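Local coordinates for GTPase activator-like protein (Chaetomium thermophilum, PDB 5HIU), which probably activates a small GTPase as the fungal counterpart of TSC2, this chain being its all-helical N-terminal part, at residues 85-88 with 89-92. Residues are numbered along the deposited sequence; the frame is centred on the assembly and turned at random.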
loop_
_atom_site.group_PDB
_atom_site.type_symbol
_atom_site.label_atom_id
_atom_site.label_comp_id
_atom_site.label_asym_id
_atom_site.label_seq_id
_atom_site.Cartn_x
_atom_site.Cartn_y
_atom_site.Cartn_z
ATOM N N LEU A 85 0.172 -24.927 -22.159
ATOM C CA LEU A 85 0.154 -23.536 -22.627
ATOM C C LEU A 85 1.199 -22.705 -21.871
ATOM O O LEU A 85 1.883 -21.856 -22.441
ATOM C CB LEU A 85 -1.244 -22.926 -22.476
ATOM C CG LEU A 85 -2.381 -23.483 -23.349
ATOM C CD1 LEU A 85 -3.674 -22.718 -23.088
ATOM C CD2 LEU A 85 -2.071 -23.438 -24.844
ATOM N N ILE A 86 1.318 -22.984 -20.590
ATOM C CA ILE A 86 2.284 -22.332 -19.731
ATOM C C ILE A 86 3.694 -22.560 -20.246
ATOM O O ILE A 86 4.506 -21.626 -20.298
ATOM C CB ILE A 86 2.127 -22.854 -18.290
ATOM C CG1 ILE A 86 0.990 -22.103 -17.624
ATOM C CG2 ILE A 86 3.396 -22.676 -17.482
ATOM C CD1 ILE A 86 0.384 -22.842 -16.478
ATOM N N GLU A 87 3.990 -23.793 -20.637
ATOM C CA GLU A 87 5.302 -24.077 -21.204
ATOM C C GLU A 87 5.468 -23.389 -22.539
ATOM O O GLU A 87 6.560 -22.945 -22.848
ATOM C CB GLU A 87 5.565 -25.584 -21.333
ATOM C CG GLU A 87 5.794 -26.284 -20.005
ATOM C CD GLU A 87 6.858 -25.603 -19.159
ATOM O OE1 GLU A 87 8.047 -25.715 -19.514
ATOM O OE2 GLU A 87 6.508 -24.951 -18.142
ATOM N N CYS A 88 4.391 -23.283 -23.318
ATOM C CA CYS A 88 4.459 -22.644 -24.632
ATOM C C CYS A 88 4.768 -21.143 -24.566
ATOM O O CYS A 88 5.592 -20.647 -25.323
ATOM C CB CYS A 88 3.174 -22.893 -25.427
ATOM S SG CYS A 88 2.974 -24.620 -25.934
ATOM N N VAL A 89 4.119 -20.412 -23.672
ATOM C CA VAL A 89 4.333 -18.971 -23.632
ATOM C C VAL A 89 5.780 -18.613 -23.331
ATOM O O VAL A 89 6.217 -17.548 -23.704
ATOM C CB VAL A 89 3.403 -18.249 -22.647
ATOM C CG1 VAL A 89 1.969 -18.336 -23.127
ATOM C CG2 VAL A 89 3.530 -18.804 -21.234
ATOM N N LYS A 90 6.519 -19.505 -22.672
ATOM C CA LYS A 90 7.937 -19.287 -22.352
ATOM C C LYS A 90 8.798 -19.119 -23.603
ATOM O O LYS A 90 9.771 -18.378 -23.584
ATOM C CB LYS A 90 8.473 -20.419 -21.466
ATOM C CG LYS A 90 7.915 -20.379 -20.051
ATOM C CD LYS A 90 8.034 -21.703 -19.313
ATOM C CE LYS A 90 7.411 -21.572 -17.924
ATOM N NZ LYS A 90 7.524 -22.758 -17.021
ATOM N N TYR A 91 8.417 -19.779 -24.685
ATOM C CA TYR A 91 9.084 -19.649 -25.984
ATOM C C TYR A 91 9.530 -18.211 -26.233
ATOM O O TYR A 91 8.705 -17.296 -26.196
ATOM C CB TYR A 91 8.118 -20.081 -27.079
ATOM C CG TYR A 91 8.643 -20.080 -28.491
ATOM C CD1 TYR A 91 9.498 -21.078 -28.936
ATOM C CD2 TYR A 91 8.230 -19.115 -29.408
ATOM C CE1 TYR A 91 9.958 -21.100 -30.241
ATOM C CE2 TYR A 91 8.681 -19.129 -30.714
ATOM C CZ TYR A 91 9.542 -20.130 -31.125
ATOM O OH TYR A 91 9.990 -20.149 -32.422
ATOM N N PRO A 92 10.834 -18.009 -26.500
ATOM C CA PRO A 92 11.365 -16.655 -26.532
ATOM C C PRO A 92 10.935 -15.872 -27.761
ATOM O O PRO A 92 10.360 -14.790 -27.621
ATOM C CB PRO A 92 12.885 -16.860 -26.523
ATOM C CG PRO A 92 13.109 -18.242 -27.014
ATOM C CD PRO A 92 11.821 -19.005 -26.949
#
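At the C-terminal end of helix 75-89, where the chain leaves the helix and runs on toward helix 96-107, an i to i+3 salt bridge joins Glu87 to Lys90. Lys90 NZ meets Glu87 OE2 at 2.7 Å. It comes in on the syn side of the carboxylate, 24° out of its plane, and OE1 lies farther from the same NZ. The two chains reach each other in different ways: Glu87 bends at its second torsion, whereas Lys90 is stretched out beyond CG and runs back along the helix surface, its CG 3.6 Å from Ile86 O, with CE and NZ alongside Ile86 CG2.

The backbone changes its bonding pattern over the same residues. Val89 N still gives a helical i to i+4 bond to Leu85 O, 2.9 Å long and fairly straight at 157°. One residue on, Lys90 N makes a weak bond to Glu87 O, and Tyr91 N then takes Cys88 O at 3.0 Å, 50° above the carbonyl plane; both span three residues instead of four, as in a 3-10 turn. The extended backbone of Tyr91 leads the chain out of the helix.

The buried side of this helix end packs between neighbouring helices of the all-helical stack: Cys88 and Val89 both touch Trp62 of helix 59-65, and Val89 also reaches Leu125 of helix 115-126. Glu87, partly exposed, also touches Arg47 of helix 36-52. Val89 sets CG2 between its backbone N and carbonyl carbon, which puts it 3.1 Å from Ile86 O, while its CG1 lies 3.6 Å from Leu85 O.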